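Local coordinates for peptidoglycan synthetase penicillin-binding protein 3 (Bifidobacterium adolescentis, PDB 4YE5), which probably acts as a penicillin-binding transpeptidase of peptidoglycan synthesis, the enzyme class that cross-links the peptides of the cell wall, at residues E357-F362 with R393-V398; F362-K365 with G369-T372; T508-D513 with F545-Y550. All coordinates share one frame; numbering follows the deposited sequence.

Interaction 1: residues E357-F362 with R393-V398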
ATOM      1  N   GLU A 357     -14.503  31.001  -1.395  1.00 36.79           N
ATOM      2  CA  GLU A 357     -14.228  30.213  -2.588  1.00 39.64           C
ATOM      3  C   GLU A 357     -12.729  30.009  -2.790  1.00 28.59           C
ATOM      4  O   GLU A 357     -12.290  28.915  -3.132  1.00 29.53           O
ATOM      5  CB  GLU A 357     -14.849  30.856  -3.834  1.00 50.24           C
ATOM      6  CG  GLU A 357     -14.641  30.028  -5.098  1.00 62.83           C
ATOM      7  CD  GLU A 357     -15.131  30.720  -6.355  1.00 76.59           C
ATOM      8  OE1 GLU A 357     -15.607  31.872  -6.253  1.00 81.95           O
ATOM      9  OE2 GLU A 357     -15.037  30.110  -7.446  1.00 79.12           O
ATOM     10  N   GLN A 358     -11.951  31.066  -2.575  1.00 34.32           N
ATOM     11  CA  GLN A 358     -10.500  30.976  -2.685  1.00 32.16           C
ATOM     12  C   GLN A 358      -9.926  30.039  -1.629  1.00 34.81           C
ATOM     13  O   GLN A 358      -9.056  29.220  -1.927  1.00 28.72           O
ATOM     14  CB  GLN A 358      -9.870  32.361  -2.555  1.00 31.18           C
ATOM     15  CG  GLN A 358     -10.169  33.247  -3.728  1.00 31.75           C
ATOM     16  CD  GLN A 358      -9.791  34.677  -3.462  1.00 34.68           C
ATOM     17  OE1 GLN A 358      -9.778  35.123  -2.315  1.00 35.44           O
ATOM     18  NE2 GLN A 358      -9.477  35.412  -4.521  1.00 37.15           N
ATOM     19  N   ARG A 359     -10.420  30.153  -0.396  1.00 31.61           N
ATOM     20  CA  ARG A 359      -9.978  29.247   0.668  1.00 31.72           C
ATOM     21  C   ARG A 359     -10.210  27.794   0.271  1.00 30.60           C
ATOM     22  O   ARG A 359      -9.285  26.988   0.309  1.00 25.73           O
ATOM     23  CB  ARG A 359     -10.659  29.575   2.010  1.00 25.02           C
ATOM     24  CG  ARG A 359     -10.338  30.975   2.513  1.00 27.91           C
ATOM     25  CD  ARG A 359     -11.220  31.422   3.699  1.00 31.48           C
ATOM     26  NE  ARG A 359     -10.996  32.842   3.991  1.00 34.89           N
ATOM     27  CZ  ARG A 359     -11.027  33.381   5.208  1.00 33.88           C
ATOM     28  NH1 ARG A 359     -11.289  32.623   6.265  1.00 28.84           N
ATOM     29  NH2 ARG A 359     -10.789  34.680   5.370  1.00 34.16           N
ATOM     30  N   TYR A 360     -11.442  27.465  -0.118  1.00 31.89           N
ATOM     31  CA  TYR A 360     -11.773  26.096  -0.514  1.00 25.75           C
ATOM     32  C   TYR A 360     -10.867  25.646  -1.671  1.00 30.81           C
ATOM     33  O   TYR A 360     -10.324  24.540  -1.655  1.00 25.12           O
ATOM     34  CB  TYR A 360     -13.242  25.998  -0.956  1.00 26.29           C
ATOM     35  CG  TYR A 360     -13.615  24.603  -1.424  1.00 30.54           C
ATOM     36  CD1 TYR A 360     -14.115  23.657  -0.530  1.00 31.61           C
ATOM     37  CD2 TYR A 360     -13.437  24.221  -2.754  1.00 32.17           C
ATOM     38  CE1 TYR A 360     -14.440  22.373  -0.948  1.00 34.20           C
ATOM     39  CE2 TYR A 360     -13.760  22.940  -3.180  1.00 33.38           C
ATOM     40  CZ  TYR A 360     -14.264  22.025  -2.275  1.00 33.97           C
ATOM     41  OH  TYR A 360     -14.572  20.752  -2.703  1.00 32.50           O
ATOM     42  N   ASN A 361     -10.732  26.513  -2.677  1.00 25.97           N
ATOM     43  CA  ASN A 361      -9.993  26.187  -3.888  1.00 30.96           C
ATOM     44  C   ASN A 361      -8.560  25.793  -3.605  1.00 25.87           C
ATOM     45  O   ASN A 361      -8.089  24.794  -4.114  1.00 23.48           O
ATOM     46  CB  ASN A 361     -10.003  27.356  -4.877  1.00 43.87           C
ATOM     47  CG  ASN A 361      -9.160  27.074  -6.108  1.00 56.96           C
ATOM     48  OD1 ASN A 361      -9.603  26.393  -7.035  1.00 61.83           O
ATOM     49  ND2 ASN A 361      -7.935  27.595  -6.122  1.00 60.56           N
ATOM     50  N   PHE A 362      -7.860  26.564  -2.783  1.00 25.85           N
ATOM     51  CA  PHE A 362      -6.469  26.214  -2.531  1.00 27.60           C
ATOM     52  C   PHE A 362      -6.287  24.977  -1.683  1.00 35.33           C
ATOM     53  O   PHE A 362      -5.406  24.175  -1.953  1.00 41.16           O
ATOM     54  CB  PHE A 362      -5.626  27.410  -2.084  1.00 20.66           C
ATOM     55  CG  PHE A 362      -5.176  28.252  -3.256  1.00 26.91           C
ATOM     56  CD1 PHE A 362      -4.041  27.906  -3.980  1.00 29.82           C
ATOM     57  CD2 PHE A 362      -5.931  29.331  -3.681  1.00 25.35           C
ATOM     58  CE1 PHE A 362      -3.648  28.667  -5.090  1.00 29.84           C
ATOM     59  CE2 PHE A 362      -5.547  30.096  -4.779  1.00 28.40           C
ATOM     60  CZ  PHE A 362      -4.404  29.765  -5.483  1.00 26.89           C
ATOM     61  N   ARG A 393     -17.563  30.634  11.610  1.00 41.19           N
ATOM     62  CA  ARG A 393     -16.371  30.157  12.306  1.00 40.88           C
ATOM     63  C   ARG A 393     -15.509  29.208  11.458  1.00 36.30           C
ATOM     64  O   ARG A 393     -14.295  29.396  11.325  1.00 33.58           O
ATOM     65  CB  ARG A 393     -16.738  29.502  13.640  1.00 42.72           C
ATOM     66  CG  ARG A 393     -15.513  29.077  14.435  1.00 43.16           C
ATOM     67  CD  ARG A 393     -15.789  28.842  15.914  1.00 49.60           C
ATOM     68  NE  ARG A 393     -14.527  28.813  16.646  1.00 53.01           N
ATOM     69  CZ  ARG A 393     -14.008  29.859  17.286  1.00 54.36           C
ATOM     70  NH1 ARG A 393     -14.655  31.016  17.309  1.00 52.89           N
ATOM     71  NH2 ARG A 393     -12.842  29.746  17.913  1.00 56.86           N
ATOM     72  N   THR A 394     -16.133  28.187  10.882  1.00 36.27           N
ATOM     73  CA  THR A 394     -15.383  27.178  10.139  1.00 35.85           C
ATOM     74  C   THR A 394     -14.715  27.761   8.895  1.00 33.40           C
ATOM     75  O   THR A 394     -13.726  27.222   8.427  1.00 32.12           O
ATOM     76  CB  THR A 394     -16.259  25.970   9.742  1.00 41.20           C
ATOM     77  OG1 THR A 394     -17.294  26.400   8.845  1.00 44.12           O
ATOM     78  CG2 THR A 394     -16.893  25.330  10.988  1.00 39.87           C
ATOM     79  N   ARG A 395     -15.247  28.865   8.365  1.00 31.26           N
ATOM     80  CA  ARG A 395     -14.600  29.525   7.226  1.00 34.04           C
ATOM     81  C   ARG A 395     -13.213  30.021   7.635  1.00 33.99           C
ATOM     82  O   ARG A 395     -12.337  30.197   6.790  1.00 33.73           O
ATOM     83  CB  ARG A 395     -15.449  30.691   6.687  1.00 33.25           C
ATOM     84  CG  ARG A 395     -15.452  31.919   7.590  1.00 32.75           C
ATOM     85  CD  ARG A 395     -16.205  33.092   6.972  1.00 46.58           C
ATOM     86  NE  ARG A 395     -15.636  33.532   5.697  1.00 48.10           N
ATOM     87  CZ  ARG A 395     -14.734  34.501   5.568  1.00 48.54           C
ATOM     88  NH1 ARG A 395     -14.282  34.835   4.362  1.00 43.44           N
ATOM     89  NH2 ARG A 395     -14.283  35.141   6.640  1.00 49.74           N
ATOM     90  N   ASN A 396     -13.015  30.230   8.937  1.00 35.54           N
ATOM     91  CA  ASN A 396     -11.717  30.672   9.462  1.00 34.34           C
ATOM     92  C   ASN A 396     -10.812  29.553   9.972  1.00 32.35           C
ATOM     93  O   ASN A 396      -9.597  29.547   9.718  1.00 29.23           O
ATOM     94  CB  ASN A 396     -11.928  31.734  10.546  1.00 36.88           C
ATOM     95  CG  ASN A 396     -12.204  33.096   9.959  1.00 37.26           C
ATOM     96  OD1 ASN A 396     -11.477  33.550   9.070  1.00 31.26           O
ATOM     97  ND2 ASN A 396     -13.270  33.752  10.425  1.00 31.20           N
ATOM     98  N   THR A 397     -11.394  28.591  10.682  1.00 24.28           N
ATOM     99  CA  THR A 397     -10.618  27.444  11.172  1.00 22.76           C
ATOM    100  C   THR A 397     -10.006  26.644  10.016  1.00 24.23           C
ATOM    101  O   THR A 397      -8.971  25.994  10.174  1.00 22.38           O
ATOM    102  CB  THR A 397     -11.469  26.493  12.049  1.00 23.94           C
ATOM    103  OG1 THR A 397     -12.535  25.949  11.269  1.00 28.04           O
ATOM    104  CG2 THR A 397     -12.066  27.238  13.259  1.00 24.56           C
ATOM    105  N   VAL A 398     -10.629  26.706   8.844  1.00 27.74           N
ATOM    106  CA  VAL A 398     -10.089  25.997   7.680  1.00 23.93           C
ATOM    107  C   VAL A 398      -8.699  26.548   7.309  1.00 24.27           C
ATOM    108  O   VAL A 398      -7.887  25.851   6.695  1.00 24.45           O
ATOM    109  CB  VAL A 398     -11.060  26.073   6.469  1.00 28.41           C
ATOM    110  CG1 VAL A 398     -10.853  27.351   5.680  1.00 27.09           C
ATOM    111  CG2 VAL A 398     -10.882  24.866   5.563  1.00 30.74           C
TER
HETATM  112  O   HOH W   1     -10.188  35.870   7.754  1.00 30.78           O
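R359 of the 357-362 helical segment drives its guanidinium group into the turn 393-398, where NH1 meets two oxygens. It donates to the backbone O of R395 at 2.7 Å (NH1 to O), a somewhat bent bond, and to OD1 of N396 at 3.0 Å (NH1 to OD1), a nearly straight one of 171° at the hydrogen. Both acceptors lie close to the guanidinium plane, yet the arginine nitrogen stands above the plane of each C=O group. A water joins the cluster, accepting from R359 NH2 and donating to N396 OD1, and so closes a small polar ring.

The R395 guanidinium lies over one face of its R359 counterpart, with the planes 31° apart and R395 NH1 3.6 Å from R359 NH2; the like charges are probably eased by the oxygens close by. The R395 chain reaches this place by folding back at chi3 (-60°), and NE bonds to N356 OD1. Away from the charges, R359 CB lies 4.3 Å from CG1 of V398, an apolar approach.

In the next shell, R359 NE bonds to M354 O, while NH2 makes a weak bond to G351 O, so several bonds fix the rotation of the group. N396 is steadied through its ND2, which bonds to Y322 OH. Thus one buried arginine ties helix 356-365 to the single turn 394-397, with the loop after helix 344-350 supplying carbonyls to R359 and strand 320-323 supplying Y322 to N396.

Interaction 2: residues F362-K365 with G369-T372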
ATOM      1  N   PHE A 362      -7.860  26.564  -2.783  1.00 25.85           N
ATOM      2  CA  PHE A 362      -6.469  26.214  -2.531  1.00 27.60           C
ATOM      3  C   PHE A 362      -6.287  24.977  -1.683  1.00 35.33           C
ATOM      4  O   PHE A 362      -5.406  24.175  -1.953  1.00 41.16           O
ATOM      5  CB  PHE A 362      -5.626  27.410  -2.084  1.00 20.66           C
ATOM      6  CG  PHE A 362      -5.176  28.252  -3.256  1.00 26.91           C
ATOM      7  CD1 PHE A 362      -4.041  27.906  -3.980  1.00 29.82           C
ATOM      8  CD2 PHE A 362      -5.931  29.331  -3.681  1.00 25.35           C
ATOM      9  CE1 PHE A 362      -3.648  28.667  -5.090  1.00 29.84           C
ATOM     10  CE2 PHE A 362      -5.547  30.096  -4.779  1.00 28.40           C
ATOM     11  CZ  PHE A 362      -4.404  29.765  -5.483  1.00 26.89           C
ATOM     12  N   ILE A 363      -7.157  24.772  -0.707  1.00 27.26           N
ATOM     13  CA  ILE A 363      -7.074  23.531   0.051  1.00 23.92           C
ATOM     14  C   ILE A 363      -7.355  22.330  -0.857  1.00 22.52           C
ATOM     15  O   ILE A 363      -6.588  21.364  -0.890  1.00 19.26           O
ATOM     16  CB  ILE A 363      -7.977  23.580   1.288  1.00 25.74           C
ATOM     17  CG1 ILE A 363      -7.392  24.621   2.258  1.00 25.21           C
ATOM     18  CG2 ILE A 363      -8.050  22.183   1.953  1.00 23.60           C
ATOM     19  CD1 ILE A 363      -8.378  25.204   3.180  1.00 33.83           C
ATOM     20  N   SER A 364      -8.433  22.415  -1.625  1.00 20.99           N
ATOM     21  CA  SER A 364      -8.804  21.352  -2.551  1.00 23.20           C
ATOM     22  C   SER A 364      -7.716  21.119  -3.607  1.00 21.64           C
ATOM     23  O   SER A 364      -7.396  19.979  -3.944  1.00 22.31           O
ATOM     24  CB  SER A 364     -10.112  21.729  -3.257  1.00 23.24           C
ATOM     25  OG  SER A 364     -10.619  20.623  -3.983  1.00 31.14           O
ATOM     26  N   LYS A 365      -7.160  22.206  -4.138  1.00 19.59           N
ATOM     27  CA  LYS A 365      -6.105  22.115  -5.152  1.00 24.58           C
ATOM     28  C   LYS A 365      -4.900  21.283  -4.682  1.00 25.51           C
ATOM     29  O   LYS A 365      -4.213  20.665  -5.497  1.00 22.53           O
ATOM     30  CB  LYS A 365      -5.617  23.515  -5.511  1.00 23.31           C
ATOM     31  CG  LYS A 365      -5.270  23.748  -6.962  1.00 41.30           C
ATOM     32  CD  LYS A 365      -4.911  25.236  -7.132  1.00 52.44           C
ATOM     33  CE  LYS A 365      -4.779  25.663  -8.585  1.00 60.33           C
ATOM     34  NZ  LYS A 365      -4.630  27.148  -8.666  1.00 65.82           N
ATOM     35  N   GLY A 369      -9.478  16.131   0.338  1.00 18.12           N
ATOM     36  CA  GLY A 369     -10.857  15.766   0.048  1.00 21.25           C
ATOM     37  C   GLY A 369     -11.006  14.911  -1.206  1.00 25.99           C
ATOM     38  O   GLY A 369     -12.111  14.554  -1.595  1.00 27.24           O
ATOM     39  N   GLN A 370      -9.888  14.578  -1.843  1.00 25.23           N
ATOM     40  CA  GLN A 370      -9.922  13.766  -3.054  1.00 28.49           C
ATOM     41  C   GLN A 370      -9.122  12.475  -2.886  1.00 25.18           C
ATOM     42  O   GLN A 370      -8.135  12.427  -2.136  1.00 20.49           O
ATOM     43  CB  GLN A 370      -9.360  14.574  -4.219  1.00 34.04           C
ATOM     44  CG  GLN A 370      -9.989  15.942  -4.352  1.00 44.67           C
ATOM     45  CD  GLN A 370      -9.143  16.871  -5.174  1.00 51.10           C
ATOM     46  OE1 GLN A 370      -8.939  16.647  -6.366  1.00 54.21           O
ATOM     47  NE2 GLN A 370      -8.622  17.915  -4.539  1.00 48.71           N
ATOM     48  N   ALA A 371      -9.535  11.431  -3.591  1.00 24.90           N
ATOM     49  CA  ALA A 371      -8.828  10.166  -3.537  1.00 26.62           C
ATOM     50  C   ALA A 371      -7.373  10.374  -3.969  1.00 23.38           C
ATOM     51  O   ALA A 371      -7.092  11.160  -4.875  1.00 26.73           O
ATOM     52  CB  ALA A 371      -9.522   9.144  -4.435  1.00 25.79           C
ATOM     53  N   THR A 372      -6.439   9.708  -3.303  1.00 20.31           N
ATOM     54  CA  THR A 372      -5.039   9.767  -3.744  1.00 26.35           C
ATOM     55  C   THR A 372      -4.872   9.168  -5.138  1.00 25.33           C
ATOM     56  O   THR A 372      -3.940   9.505  -5.869  1.00 28.58           O
ATOM     57  CB  THR A 372      -4.116   8.981  -2.810  1.00 28.47           C
ATOM     58  OG1 THR A 372      -4.520   7.605  -2.803  1.00 28.56           O
ATOM     59  CG2 THR A 372      -4.181   9.559  -1.390  1.00 31.09           C
TER
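Q370 approaches S364 in a local, side-chain-to-backbone polar contact at the C-terminal end of helix 356-365, near the protein surface, where the chain leaves the helix and runs on, and the Q370 side chain reaches back to the last turn. The amide NE2 of Q370 points at the main-chain O of S364, 2.5 Å away, a distance so short that the exact nature of the pairing is doubtful. The hydroxyl of the same serine is a lesser neighbour: S364 OG lies 3.4 Å from Q370 NE2, but the angle is too poor for a hydrogen bond. The glutamine therefore meets the serine chiefly at the serine's main-chain oxygen.

The reach comes from an almost straight side chain. With CG set beside the backbone N (chi1 -51°) and the chain extended beyond it, the amide is carried across to the helix. G369, just before, has a positive phi (84°), where a CB would press against the carbonyl O of the preceding residue. The closeness of amide and carbonyl is notable, at a helix end expected to carry partial negative charge, but the bonding stays uncertain.

Beyond the contact, Q370 O accepts from Q410 NE2, and T372 packs on M409 and Q410, all on helix 408-419. The loop 369-372 thus passes from the end of helix 356-365 to the flank of helix 408-419, while I363 of the former helix packs inward on I368 and V398.

Interaction 3: residues T508-D513 with F545-Y550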
ATOM      1  N   THR A 508       8.257  16.688   7.191  1.00 16.40           N
ATOM      2  CA  THR A 508       9.557  17.252   6.920  1.00 13.34           C
ATOM      3  C   THR A 508       9.982  17.032   5.466  1.00 12.56           C
ATOM      4  O   THR A 508       9.823  15.932   4.918  1.00 15.11           O
ATOM      5  CB  THR A 508      10.628  16.564   7.793  1.00 24.31           C
ATOM      6  OG1 THR A 508      10.280  16.722   9.176  1.00 28.48           O
ATOM      7  CG2 THR A 508      11.988  17.222   7.538  1.00 23.13           C
ATOM      8  N   ILE A 509      10.537  18.075   4.864  1.00 13.87           N
ATOM      9  CA  ILE A 509      11.145  17.991   3.536  1.00 15.92           C
ATOM     10  C   ILE A 509      12.643  18.008   3.768  1.00 20.77           C
ATOM     11  O   ILE A 509      13.144  18.881   4.467  1.00 17.85           O
ATOM     12  CB  ILE A 509      10.785  19.228   2.683  1.00 12.64           C
ATOM     13  CG1 ILE A 509       9.273  19.267   2.432  1.00 16.19           C
ATOM     14  CG2 ILE A 509      11.576  19.216   1.387  1.00 14.64           C
ATOM     15  CD1 ILE A 509       8.735  20.664   1.993  1.00 12.79           C
ATOM     16  N   ILE A 510      13.365  17.047   3.203  1.00 13.32           N
ATOM     17  CA  ILE A 510      14.786  16.949   3.496  1.00 16.19           C
ATOM     18  C   ILE A 510      15.588  16.437   2.273  1.00 16.01           C
ATOM     19  O   ILE A 510      15.097  15.599   1.520  1.00 20.35           O
ATOM     20  CB  ILE A 510      14.997  16.042   4.746  1.00 18.98           C
ATOM     21  CG1 ILE A 510      16.445  16.116   5.245  1.00 20.81           C
ATOM     22  CG2 ILE A 510      14.602  14.579   4.448  1.00 18.84           C
ATOM     23  CD1 ILE A 510      16.707  15.258   6.471  1.00 16.00           C
ATOM     24  N   PRO A 511      16.780  17.015   2.009  1.00 18.77           N
ATOM     25  CA  PRO A 511      17.279  18.266   2.609  1.00 19.55           C
ATOM     26  C   PRO A 511      16.579  19.473   1.996  1.00 26.99           C
ATOM     27  O   PRO A 511      16.223  19.422   0.812  1.00 22.45           O
ATOM     28  CB  PRO A 511      18.770  18.275   2.266  1.00 17.18           C
ATOM     29  CG  PRO A 511      18.942  17.301   1.089  1.00 21.36           C
ATOM     30  CD  PRO A 511      17.758  16.364   1.111  1.00 18.35           C
ATOM     31  N   ALA A 512      16.387  20.535   2.780  1.00 21.43           N
ATOM     32  CA  ALA A 512      15.661  21.713   2.297  1.00 23.93           C
ATOM     33  C   ALA A 512      16.279  22.346   1.044  1.00 28.09           C
ATOM     34  O   ALA A 512      15.569  22.918   0.215  1.00 23.88           O
ATOM     35  CB  ALA A 512      15.537  22.772   3.411  1.00 22.14           C
ATOM     36  N   ASP A 513      17.595  22.250   0.903  1.00 23.05           N
ATOM     37  CA  ASP A 513      18.260  22.967  -0.188  1.00 26.60           C
ATOM     38  C   ASP A 513      18.343  22.163  -1.498  1.00 29.07           C
ATOM     39  O   ASP A 513      18.804  22.668  -2.508  1.00 30.32           O
ATOM     40  CB  ASP A 513      19.628  23.505   0.249  1.00 28.35           C
ATOM     41  CG  ASP A 513      20.506  22.449   0.901  1.00 29.96           C
ATOM     42  OD1 ASP A 513      19.998  21.586   1.653  1.00 28.75           O
ATOM     43  OD2 ASP A 513      21.730  22.496   0.674  1.00 37.52           O
ATOM     44  N   PHE A 545      18.445   8.183   8.986  1.00 19.90           N
ATOM     45  CA  PHE A 545      18.684   6.909   8.299  1.00 23.04           C
ATOM     46  C   PHE A 545      18.721   7.094   6.773  1.00 20.11           C
ATOM     47  O   PHE A 545      19.563   6.519   6.110  1.00 18.22           O
ATOM     48  CB  PHE A 545      17.593   5.897   8.679  1.00 23.19           C
ATOM     49  CG  PHE A 545      17.633   4.617   7.875  1.00 28.07           C
ATOM     50  CD1 PHE A 545      18.561   3.619   8.171  1.00 23.61           C
ATOM     51  CD2 PHE A 545      16.731   4.402   6.851  1.00 24.72           C
ATOM     52  CE1 PHE A 545      18.601   2.441   7.434  1.00 24.32           C
ATOM     53  CE2 PHE A 545      16.754   3.223   6.112  1.00 18.52           C
ATOM     54  CZ  PHE A 545      17.691   2.244   6.404  1.00 23.36           C
ATOM     55  N   LEU A 546      17.792   7.889   6.232  1.00 18.89           N
ATOM     56  CA  LEU A 546      17.691   8.089   4.777  1.00 21.33           C
ATOM     57  C   LEU A 546      18.880   8.817   4.167  1.00 19.59           C
ATOM     58  O   LEU A 546      19.319   8.478   3.070  1.00 17.65           O
ATOM     59  CB  LEU A 546      16.422   8.849   4.416  1.00 19.62           C
ATOM     60  CG  LEU A 546      15.089   8.131   4.608  1.00 16.99           C
ATOM     61  CD1 LEU A 546      13.937   9.139   4.480  1.00 12.27           C
ATOM     62  CD2 LEU A 546      14.928   6.978   3.596  1.00 16.17           C
HETATM   63  N   MSE A 547      19.394   9.831   4.860  1.00 16.46           N
HETATM   64  CA  MSE A 547      20.569  10.543   4.362  1.00 19.79           C
HETATM   65  C   MSE A 547      21.780   9.610   4.336  1.00 21.22           C
HETATM   66  O   MSE A 547      22.601   9.697   3.439  1.00 23.48           O
HETATM   67  CB  MSE A 547      20.896  11.790   5.215  1.00 18.03           C
HETATM   68  CG  MSE A 547      19.773  12.787   5.377  1.00 22.07           C
HETATM   69 SE   MSE A 547      19.265  13.664   3.714  0.60 21.54          SE
HETATM   70  CE  MSE A 547      17.718  12.607   3.259  1.00 16.68           C
ATOM     71  N   GLN A 548      21.900   8.740   5.332  1.00 23.71           N
ATOM     72  CA  GLN A 548      23.025   7.786   5.383  1.00 25.73           C
ATOM     73  C   GLN A 548      22.853   6.687   4.337  1.00 24.47           C
ATOM     74  O   GLN A 548      23.789   6.361   3.620  1.00 26.03           O
ATOM     75  CB  GLN A 548      23.149   7.160   6.788  1.00 29.43           C
ATOM     76  CG  GLN A 548      23.998   5.856   6.869  1.00 44.78           C
ATOM     77  CD  GLN A 548      25.477   6.111   7.144  1.00 53.89           C
ATOM     78  OE1 GLN A 548      25.863   7.209   7.550  1.00 55.11           O
ATOM     79  NE2 GLN A 548      26.311   5.092   6.929  1.00 51.73           N
ATOM     80  N   LYS A 549      21.648   6.115   4.248  1.00 21.46           N
ATOM     81  CA  LYS A 549      21.405   5.036   3.289  1.00 25.33           C
ATOM     82  C   LYS A 549      21.663   5.480   1.859  1.00 25.99           C
ATOM     83  O   LYS A 549      22.319   4.785   1.104  1.00 27.50           O
ATOM     84  CB  LYS A 549      19.978   4.485   3.383  1.00 21.33           C
ATOM     85  CG  LYS A 549      19.692   3.335   2.381  1.00 21.93           C
ATOM     86  CD  LYS A 549      18.238   2.815   2.564  1.00 24.32           C
ATOM     87  CE  LYS A 549      17.820   1.902   1.412  1.00 23.62           C
ATOM     88  NZ  LYS A 549      18.748   0.750   1.349  1.00 24.76           N
ATOM     89  N   TYR A 550      21.135   6.633   1.481  1.00 23.61           N
ATOM     90  CA  TYR A 550      21.277   7.071   0.090  1.00 24.64           C
ATOM     91  C   TYR A 550      22.484   7.969  -0.120  1.00 25.93           C
ATOM     92  O   TYR A 550      22.681   8.509  -1.214  1.00 30.04           O
ATOM     93  CB  TYR A 550      19.979   7.731  -0.401  1.00 21.03           C
ATOM     94  CG  TYR A 550      18.842   6.735  -0.426  1.00 23.56           C
ATOM     95  CD1 TYR A 550      18.738   5.794  -1.455  1.00 25.39           C
ATOM     96  CD2 TYR A 550      17.911   6.685   0.603  1.00 22.28           C
ATOM     97  CE1 TYR A 550      17.713   4.853  -1.471  1.00 24.63           C
ATOM     98  CE2 TYR A 550      16.871   5.752   0.587  1.00 22.14           C
ATOM     99  CZ  TYR A 550      16.777   4.841  -0.447  1.00 28.77           C
ATOM    100  OH  TYR A 550      15.746   3.911  -0.455  1.00 23.56           O
TER
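M547 meets I510 and P511 through a folded side chain: the chain bends at chi2 (-66°), which turns SE toward the strand, and again at chi3 (99°), which swings CE over to I510. I510 answers with an extended branch, CG1 trans to the main-chain nitrogen (chi1 -170°) and CD1 continuing straight on. The two side chains meet end on, each with more than one atom. CE of M547 lies 3.9 Å from I510 CG2, SE of M547 is 4.0 Å from I510 CG1, and CG of M547 is 4.1 Å from I510 CD1. The selenium also reaches the ring of P511, crossing it obliquely, with SE 4.0 Å from P511 CD. M547 is a selenomethionine, so a heavier atom occupies the place of sulfur.

The strand 501-510 ends here, the chain running on through a cis peptide bond into P511. Facing it is the last part of helix 535-549, packed over the five-stranded antiparallel sheet as C-terminal helices are in the penicillin-binding transpeptidase fold. Side chains of strand 517-524 continue the packing, I519 beside I510 and F517 beside M547, and Y481 also touches M547.

No hydrogen bond joins the two segments. The buried contact rests on van der Waals packing and hydrophobic burial, non-directional forces that depend on how closely the flexible selenomethionine moulds itself to the branched isoleucine and the rigid proline ring.

The three contacts sample different levels of one transpeptidase fold. Interactions 1 and 2 both use helix 356-365 and share F362; they touch where V398 CG2 meets I363 CD1 at 3.5 Å. Yet they differ in kind: interaction 1 is buried and gathers charged and amide groups round a single arginine, whereas interaction 2 is a slight surface contact between neighbours in sequence at the helix end. Interaction 3, its centre about 33 Å from that of interaction 1 and about 26 Å from that of interaction 2, joins sheet to helix by apolar packing alone. Burial therefore does not dictate chemistry: one buried contact is richly polar, the other wholly apolar.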